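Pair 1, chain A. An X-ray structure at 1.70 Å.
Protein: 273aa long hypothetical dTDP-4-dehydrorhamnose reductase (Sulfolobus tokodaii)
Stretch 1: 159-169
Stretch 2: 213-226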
# COMPACT_ATOMS: atom_id res chain seq x y z
N GLY A 159 10.56 1.27 -2.32
CA GLY A 159 10.16 2.22 -1.26
C GLY A 159 11.42 2.92 -0.80
O GLY A 159 12.52 2.56 -1.19
N PHE A 160 11.24 3.94 0.02
CA PHE A 160 12.34 4.83 0.40
C PHE A 160 13.54 4.14 1.09
O PHE A 160 14.71 4.44 0.73
CB PHE A 160 11.78 5.98 1.24
CG PHE A 160 12.79 7.02 1.62
CD1 PHE A 160 13.41 7.79 0.64
CD2 PHE A 160 13.12 7.23 2.94
CE1 PHE A 160 14.37 8.76 0.99
CE2 PHE A 160 14.05 8.21 3.29
CZ PHE A 160 14.67 8.96 2.32
N PRO A 161 13.31 3.24 2.09
CA PRO A 161 14.49 2.66 2.75
C PRO A 161 15.45 1.95 1.81
O PRO A 161 16.66 2.01 2.01
CB PRO A 161 13.90 1.67 3.73
CG PRO A 161 12.55 2.28 4.09
CD PRO A 161 12.07 2.76 2.75
N ILE A 162 14.89 1.32 0.78
CA ILE A 162 15.71 0.66 -0.23
C ILE A 162 16.49 1.64 -1.09
O ILE A 162 17.70 1.43 -1.32
CB ILE A 162 14.87 -0.36 -1.05
CG1 ILE A 162 14.92 -1.70 -0.33
CG2 ILE A 162 15.45 -0.54 -2.46
CD1 ILE A 162 16.30 -2.39 -0.45
N TYR A 163 15.84 2.70 -1.56
CA TYR A 163 16.50 3.77 -2.29
C TYR A 163 17.67 4.32 -1.44
O TYR A 163 18.77 4.49 -1.95
CB TYR A 163 15.53 4.88 -2.65
CG TYR A 163 16.19 6.21 -2.90
CD1 TYR A 163 16.86 6.49 -4.11
CD2 TYR A 163 16.14 7.20 -1.93
CE1 TYR A 163 17.48 7.73 -4.32
CE2 TYR A 163 16.74 8.43 -2.12
CZ TYR A 163 17.41 8.70 -3.32
OH TYR A 163 17.99 9.95 -3.45
N VAL A 164 17.42 4.55 -0.15
CA VAL A 164 18.49 5.04 0.75
C VAL A 164 19.66 4.05 0.82
O VAL A 164 20.83 4.45 0.67
CB VAL A 164 17.99 5.29 2.21
CG1 VAL A 164 19.14 5.70 3.10
CG2 VAL A 164 16.94 6.39 2.24
N TYR A 165 19.35 2.78 1.08
CA TYR A 165 20.39 1.74 1.27
C TYR A 165 21.26 1.63 0.03
O TYR A 165 22.50 1.67 0.12
CB TYR A 165 19.78 0.37 1.62
CG TYR A 165 20.81 -0.74 1.87
CD1 TYR A 165 21.39 -0.93 3.13
CD2 TYR A 165 21.19 -1.59 0.85
CE1 TYR A 165 22.34 -1.95 3.35
CE2 TYR A 165 22.12 -2.60 1.05
CZ TYR A 165 22.70 -2.78 2.29
OH TYR A 165 23.63 -3.78 2.45
N LYS A 166 20.61 1.51 -1.14
CA LYS A 166 21.33 1.32 -2.42
C LYS A 166 22.13 2.56 -2.80
O LYS A 166 23.28 2.45 -3.21
CB LYS A 166 20.38 0.91 -3.56
CG LYS A 166 19.36 -0.16 -3.17
CD LYS A 166 18.90 -1.06 -4.31
CE LYS A 166 19.32 -2.51 -4.05
NZ LYS A 166 18.49 -3.50 -4.82
N THR A 167 21.53 3.75 -2.63
CA THR A 167 22.20 5.01 -2.97
C THR A 167 23.44 5.26 -2.09
O THR A 167 24.53 5.54 -2.62
CB THR A 167 21.20 6.19 -2.88
OG1 THR A 167 20.14 5.96 -3.81
CG2 THR A 167 21.85 7.52 -3.20
N LEU A 168 23.27 5.13 -0.76
CA LEU A 168 24.36 5.42 0.18
C LEU A 168 25.49 4.43 0.09
O LEU A 168 26.65 4.81 0.25
CB LEU A 168 23.88 5.49 1.65
CG LEU A 168 22.88 6.60 2.02
CD1 LEU A 168 22.56 6.56 3.53
CD2 LEU A 168 23.36 7.99 1.60
N LYS A 169 25.15 3.16 -0.19
CA LYS A 169 26.11 2.06 -0.33
C LYS A 169 27.07 2.36 -1.49
O LYS A 169 28.26 2.05 -1.40
CB LYS A 169 25.35 0.75 -0.58
CG LYS A 169 26.17 -0.53 -0.47
CD LYS A 169 25.37 -1.70 -1.03
CE LYS A 169 26.28 -2.81 -1.56
NZ LYS A 169 26.93 -3.64 -0.51
N SER A 213 10.44 11.30 10.03
CA SER A 213 10.83 12.11 8.88
C SER A 213 11.67 11.28 7.92
O SER A 213 12.34 10.31 8.34
CB SER A 213 11.58 13.39 9.35
OG SER A 213 12.90 13.08 9.79
N ARG A 214 11.68 11.64 6.63
CA ARG A 214 12.54 10.90 5.72
C ARG A 214 14.01 11.03 6.10
O ARG A 214 14.78 10.09 5.95
CB ARG A 214 12.36 11.43 4.29
CG ARG A 214 11.17 10.80 3.55
CD ARG A 214 9.89 11.44 3.85
NE ARG A 214 8.81 11.00 2.94
CZ ARG A 214 7.53 11.29 3.09
NH1 ARG A 214 7.12 12.01 4.13
NH2 ARG A 214 6.64 10.85 2.21
N PHE A 215 14.37 12.22 6.59
CA PHE A 215 15.75 12.52 6.96
C PHE A 215 16.20 11.60 8.09
O PHE A 215 17.25 10.95 7.99
CB PHE A 215 15.86 13.99 7.38
CG PHE A 215 17.29 14.48 7.60
CD1 PHE A 215 18.23 14.40 6.57
CD2 PHE A 215 17.67 15.05 8.80
CE1 PHE A 215 19.57 14.85 6.74
CE2 PHE A 215 18.99 15.51 9.00
CZ PHE A 215 19.93 15.42 7.94
N GLU A 216 15.40 11.52 9.14
CA GLU A 216 15.83 10.69 10.25
C GLU A 216 15.90 9.24 9.77
O GLU A 216 16.83 8.51 10.10
CB GLU A 216 14.93 10.81 11.49
CG GLU A 216 15.41 9.87 12.60
CD GLU A 216 14.52 9.77 13.83
OE1 GLU A 216 13.33 10.11 13.76
OE2 GLU A 216 15.06 9.30 14.89
N LEU A 217 14.90 8.83 8.97
CA LEU A 217 14.87 7.44 8.51
C LEU A 217 16.12 7.09 7.71
O LEU A 217 16.73 6.05 7.93
CB LEU A 217 13.60 7.16 7.69
CG LEU A 217 13.43 5.75 7.12
CD1 LEU A 217 13.57 4.70 8.22
CD2 LEU A 217 12.08 5.63 6.47
N ALA A 218 16.51 8.00 6.82
CA ALA A 218 17.66 7.81 5.95
C ALA A 218 18.94 7.69 6.79
O ALA A 218 19.75 6.81 6.55
CB ALA A 218 17.75 8.95 4.95
N LEU A 219 19.08 8.58 7.78
CA LEU A 219 20.26 8.58 8.65
C LEU A 219 20.30 7.37 9.58
O LEU A 219 21.41 6.87 9.89
CB LEU A 219 20.35 9.87 9.46
CG LEU A 219 20.72 11.14 8.69
CD1 LEU A 219 20.70 12.37 9.58
CD2 LEU A 219 22.09 11.00 8.03
N LYS A 220 19.13 6.90 10.04
CA LYS A 220 19.06 5.64 10.80
C LYS A 220 19.59 4.52 9.96
O LYS A 220 20.37 3.70 10.48
CB LYS A 220 17.64 5.24 11.24
CG LYS A 220 17.08 6.00 12.39
CD LYS A 220 15.75 5.38 12.79
CE LYS A 220 15.98 4.15 13.66
NZ LYS A 220 16.69 4.59 14.91
N ILE A 221 19.18 4.43 8.68
CA ILE A 221 19.69 3.32 7.89
C ILE A 221 21.18 3.50 7.55
O ILE A 221 21.91 2.51 7.55
CB ILE A 221 18.81 2.81 6.68
CG1 ILE A 221 19.51 2.99 5.34
CG2 ILE A 221 17.30 3.15 6.74
CD1 ILE A 221 18.91 2.18 4.29
N LYS A 222 21.62 4.73 7.32
CA LYS A 222 23.06 5.02 7.20
C LYS A 222 23.84 4.55 8.44
O LYS A 222 24.82 3.82 8.30
CB LYS A 222 23.31 6.52 6.93
CG LYS A 222 24.75 6.87 6.52
CD LYS A 222 24.90 8.31 6.19
CE LYS A 222 26.33 8.86 6.44
NZ LYS A 222 27.40 7.89 6.17
N GLU A 223 23.41 4.97 9.63
CA GLU A 223 24.00 4.57 10.92
C GLU A 223 23.96 3.06 11.07
O GLU A 223 24.96 2.43 11.47
CB GLU A 223 23.26 5.24 12.10
CG GLU A 223 23.74 4.83 13.56
CD GLU A 223 22.76 5.22 14.72
OE1 GLU A 223 23.24 5.34 15.86
OE2 GLU A 223 21.52 5.40 14.52
N LYS A 224 22.81 2.46 10.73
CA LYS A 224 22.61 1.02 10.94
C LYS A 224 23.70 0.18 10.26
O LYS A 224 24.17 -0.81 10.82
CB LYS A 224 21.22 0.58 10.49
CG LYS A 224 20.81 -0.82 10.99
CD LYS A 224 19.30 -0.96 11.12
CE LYS A 224 18.90 -2.30 11.77
NZ LYS A 224 18.63 -3.34 10.75
N PHE A 225 24.09 0.60 9.06
CA PHE A 225 24.95 -0.21 8.19
C PHE A 225 26.26 0.47 7.83
O PHE A 225 26.94 0.06 6.87
CB PHE A 225 24.17 -0.60 6.93
CG PHE A 225 22.87 -1.29 7.23
CD1 PHE A 225 22.87 -2.54 7.83
CD2 PHE A 225 21.64 -0.67 6.94
CE1 PHE A 225 21.68 -3.19 8.14
CE2 PHE A 225 20.44 -1.32 7.24
CZ PHE A 225 20.47 -2.60 7.85
N ASN A 226 26.62 1.49 8.60
CA ASN A 226 27.83 2.32 8.39
C ASN A 226 28.05 2.67 6.94
O ASN A 226 29.18 2.60 6.44
CB ASN A 226 29.10 1.64 8.95
CG ASN A 226 28.86 0.98 10.28
OD1 ASN A 226 28.74 1.64 11.32
ND2 ASN A 226 28.81 -0.33 10.27

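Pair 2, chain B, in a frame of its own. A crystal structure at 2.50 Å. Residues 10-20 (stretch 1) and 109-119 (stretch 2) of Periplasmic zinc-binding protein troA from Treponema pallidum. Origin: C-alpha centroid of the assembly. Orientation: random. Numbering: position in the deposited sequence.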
# COMPACT_ATOMS: atom_id res chain seq x y z
N GLY B 10 -2.76 4.16 -6.17
CA GLY B 10 -4.02 3.60 -6.62
C GLY B 10 -5.02 3.28 -5.51
O GLY B 10 -6.23 3.30 -5.74
N MET B 11 -4.50 2.99 -4.32
CA MET B 11 -5.35 2.64 -3.19
C MET B 11 -6.39 3.70 -2.92
O MET B 11 -7.55 3.39 -2.66
CB MET B 11 -4.49 2.42 -1.94
CG MET B 11 -3.78 1.07 -1.92
SD MET B 11 -2.23 1.06 -2.88
CE MET B 11 -1.13 1.66 -1.67
N ILE B 12 -5.98 4.97 -2.97
CA ILE B 12 -6.89 6.09 -2.74
C ILE B 12 -7.88 6.14 -3.90
O ILE B 12 -9.09 6.25 -3.69
CB ILE B 12 -6.12 7.43 -2.68
CG1 ILE B 12 -5.14 7.41 -1.50
CG2 ILE B 12 -7.11 8.59 -2.59
CD1 ILE B 12 -4.61 8.75 -1.12
N ALA B 13 -7.34 6.04 -5.11
CA ALA B 13 -8.13 6.07 -6.33
C ALA B 13 -9.24 5.04 -6.23
O ALA B 13 -10.36 5.27 -6.70
CB ALA B 13 -7.25 5.78 -7.54
N ASP B 14 -8.93 3.90 -5.62
CA ASP B 14 -9.94 2.87 -5.48
C ASP B 14 -11.05 3.37 -4.58
O ASP B 14 -12.22 3.25 -4.90
CB ASP B 14 -9.36 1.60 -4.91
CG ASP B 14 -10.36 0.48 -4.90
OD1 ASP B 14 -10.68 -0.04 -6.00
OD2 ASP B 14 -10.85 0.12 -3.81
N ALA B 15 -10.67 3.94 -3.44
CA ALA B 15 -11.66 4.45 -2.51
C ALA B 15 -12.51 5.51 -3.20
O ALA B 15 -13.71 5.59 -2.97
CB ALA B 15 -10.97 5.02 -1.31
N VAL B 16 -11.88 6.31 -4.05
CA VAL B 16 -12.60 7.35 -4.77
C VAL B 16 -13.62 6.70 -5.70
O VAL B 16 -14.81 6.98 -5.62
CB VAL B 16 -11.61 8.22 -5.59
CG1 VAL B 16 -12.36 9.05 -6.62
CG2 VAL B 16 -10.82 9.12 -4.67
N LYS B 17 -13.14 5.83 -6.59
CA LYS B 17 -13.98 5.13 -7.55
C LYS B 17 -15.26 4.57 -6.93
O LYS B 17 -16.36 4.81 -7.42
CB LYS B 17 -13.19 3.98 -8.17
CG LYS B 17 -12.05 4.43 -9.07
CD LYS B 17 -11.75 3.42 -10.14
CE LYS B 17 -10.43 2.73 -9.88
NZ LYS B 17 -9.45 2.99 -10.97
N ASN B 18 -15.09 3.83 -5.85
CA ASN B 18 -16.20 3.21 -5.16
C ASN B 18 -17.17 4.23 -4.59
O ASN B 18 -18.39 4.03 -4.66
CB ASN B 18 -15.68 2.31 -4.05
CG ASN B 18 -14.99 1.08 -4.58
OD1 ASN B 18 -15.63 0.17 -5.08
ND2 ASN B 18 -13.67 1.05 -4.48
N ILE B 19 -16.63 5.31 -4.03
CA ILE B 19 -17.43 6.39 -3.42
C ILE B 19 -17.99 7.40 -4.42
O ILE B 19 -19.20 7.54 -4.54
CB ILE B 19 -16.62 7.18 -2.36
CG1 ILE B 19 -16.11 6.23 -1.28
CG2 ILE B 19 -17.50 8.25 -1.75
CD1 ILE B 19 -14.91 6.73 -0.54
N ALA B 20 -17.11 8.11 -5.11
CA ALA B 20 -17.55 9.11 -6.10
C ALA B 20 -18.13 8.47 -7.35
O ALA B 20 -19.04 9.03 -7.97
CB ALA B 20 -16.39 10.02 -6.47
N LEU B 109 -7.56 0.01 10.00
CA LEU B 109 -6.99 1.33 10.21
C LEU B 109 -6.98 2.13 8.91
O LEU B 109 -6.65 3.31 8.89
CB LEU B 109 -5.57 1.21 10.76
CG LEU B 109 -4.79 2.50 10.97
CD1 LEU B 109 -5.05 3.04 12.37
CD2 LEU B 109 -3.30 2.24 10.76
N TRP B 110 -7.34 1.46 7.82
CA TRP B 110 -7.38 2.10 6.53
C TRP B 110 -8.76 2.72 6.37
O TRP B 110 -8.96 3.59 5.53
CB TRP B 110 -7.15 1.08 5.42
CG TRP B 110 -7.23 1.65 4.04
CD1 TRP B 110 -8.12 1.31 3.07
CD2 TRP B 110 -6.36 2.64 3.48
NE1 TRP B 110 -7.86 2.03 1.93
CE2 TRP B 110 -6.79 2.85 2.14
CE3 TRP B 110 -5.27 3.37 3.96
CZ2 TRP B 110 -6.15 3.76 1.29
CZ3 TRP B 110 -4.64 4.28 3.11
CH2 TRP B 110 -5.08 4.46 1.78
N SER B 111 -9.71 2.26 7.18
CA SER B 111 -11.06 2.79 7.13
C SER B 111 -10.97 4.29 7.41
O SER B 111 -11.83 5.07 7.00
CB SER B 111 -11.94 2.13 8.19
OG SER B 111 -11.25 1.07 8.82
N TYR B 112 -9.92 4.68 8.13
CA TYR B 112 -9.69 6.08 8.46
C TYR B 112 -9.43 6.82 7.15
O TYR B 112 -10.18 7.72 6.76
CB TYR B 112 -8.46 6.22 9.39
CG TYR B 112 -8.70 5.96 10.86
CD1 TYR B 112 -8.97 7.02 11.75
CD2 TYR B 112 -8.62 4.67 11.39
CE1 TYR B 112 -9.14 6.79 13.12
CE2 TYR B 112 -8.80 4.43 12.76
CZ TYR B 112 -9.05 5.49 13.61
OH TYR B 112 -9.22 5.27 14.96
N SER B 113 -8.36 6.43 6.46
CA SER B 113 -7.99 7.05 5.19
C SER B 113 -9.12 6.99 4.16
O SER B 113 -9.26 7.90 3.34
CB SER B 113 -6.74 6.38 4.62
OG SER B 113 -5.69 6.41 5.56
N VAL B 114 -9.91 5.93 4.20
CA VAL B 114 -11.02 5.82 3.26
C VAL B 114 -12.05 6.84 3.71
O VAL B 114 -12.69 7.50 2.89
CB VAL B 114 -11.64 4.41 3.28
CG1 VAL B 114 -12.99 4.43 2.58
CG2 VAL B 114 -10.70 3.42 2.62
N LYS B 115 -12.19 6.97 5.03
CA LYS B 115 -13.13 7.93 5.63
C LYS B 115 -12.76 9.31 5.13
O LYS B 115 -13.62 10.11 4.75
CB LYS B 115 -13.05 7.88 7.17
CG LYS B 115 -14.20 8.58 7.88
CD LYS B 115 -13.73 9.46 9.04
CE LYS B 115 -14.61 9.30 10.25
NZ LYS B 115 -13.80 8.86 11.43
N ALA B 116 -11.45 9.57 5.13
CA ALA B 116 -10.89 10.84 4.67
C ALA B 116 -11.26 11.07 3.21
O ALA B 116 -11.71 12.15 2.84
CB ALA B 116 -9.37 10.81 4.83
N VAL B 117 -11.07 10.05 2.39
CA VAL B 117 -11.41 10.14 0.97
C VAL B 117 -12.89 10.50 0.81
O VAL B 117 -13.24 11.45 0.11
CB VAL B 117 -11.15 8.81 0.27
CG1 VAL B 117 -11.56 8.92 -1.18
CG2 VAL B 117 -9.69 8.44 0.38
N TYR B 118 -13.73 9.71 1.46
CA TYR B 118 -15.17 9.92 1.42
C TYR B 118 -15.54 11.33 1.81
O TYR B 118 -16.25 12.02 1.09
CB TYR B 118 -15.86 8.94 2.36
CG TYR B 118 -17.18 9.43 2.92
CD1 TYR B 118 -18.30 9.51 2.12
CD2 TYR B 118 -17.30 9.76 4.26
CE1 TYR B 118 -19.53 9.91 2.63
CE2 TYR B 118 -18.52 10.16 4.80
CZ TYR B 118 -19.64 10.23 3.98
OH TYR B 118 -20.84 10.60 4.50
N GLU B 119 -15.05 11.76 2.97
CA GLU B 119 -15.35 13.10 3.48
C GLU B 119 -14.77 14.22 2.62
O GLU B 119 -15.25 15.35 2.65
CB GLU B 119 -14.86 13.24 4.92
CG GLU B 119 -15.82 12.68 5.95
CD GLU B 119 -15.27 12.74 7.36
OE1 GLU B 119 -16.00 12.37 8.29
OE2 GLU B 119 -14.11 13.17 7.52

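Both pairs consist of two helices packed across each other at a moderate angle. The axes approach to 9.5 Å in pair 1 and 9.3 Å in pair 2, with signed crossing angles of -50° and -53°, and 14 central residues superpose with an RMSD of 0.4 Å. No hydrogen bond joins the helices in either pair; the contact rests on apolar packing.

The helices come nearest where A:Val164 faces A:Ala218, matched by B:Ala15 and B:Val114. The CA atoms of A:Val164 and A:Ala218 are 5.9 Å apart, those of B:Ala15 and B:Val114 6.0 Å. Each pair places one alanine and one valine here, but on opposite helices. A methyl group opposite a small branched side chain suits so short a separation: A:Val164 CG2 lies 3.8 Å from A:Ala218 CB, and B:Ala15 CB lies 4.3 Å from B:Val114 CG2.

One turn on, A:Ile221 and B:Val117 coincide, both beta-branched and pointing toward the partner helix. B:Val117 is a knob in a hole formed by B:Ile12, B:Ala15, B:Val16 and B:Ile19, with its CG1 3.6 Å from B:Val16 CG2. The longer A:Ile221 reaches the partner backbone, its CD1 lying 3.2 Å from A:Pro161 O. That oxygen already accepts the helical hydrogen bond from A:Tyr165 N, so an apolar neighbour leaves it satisfied.

A:Leu168 and B:Ile19 also match and fill similar space: A:Leu168 CD1 is 3.5 Å from A:Lys222 CB, and B:Ile19 CD1 is 3.8 Å from B:Tyr118 CB. A:Lys222 and B:Tyr118 occupy matching positions, and in each the CB lies against the partner side chain; in pair 2 the edge of the B:Tyr118 ring also meets B:Ile19 CG2.

Side-chain placement differs most near the start of the two stretches. In pair 1 the aromatic ring comes from the first helix: A:Phe160 lays one face beneath A:Arg214 CG, 4.1 Å from the ring centroid, so the arginine's aliphatic portion packs while the end of its side chain leads away. In pair 2 the ring comes from the second helix, at the position of A:Arg214: B:Trp110 CZ2 lies 3.9 Å from B:Met11 CB, and B:Met11 matches A:Phe160. The aromatic residue and its flexible, unbranched partner are thus on exchanged helices.

A:Tyr165 superposes on the more compact B:Val16, and both pack on the matched branched residue: A:Tyr165 CB lies 3.3 Å from A:Ile221 CD1, and B:Val16 CG2 meets B:Val117 CG1 as described. In pair 1 the tyrosine also directs its ring edge toward the face of A:Phe225, with centroids of the two rings 5.5 Å apart and planes at 87°.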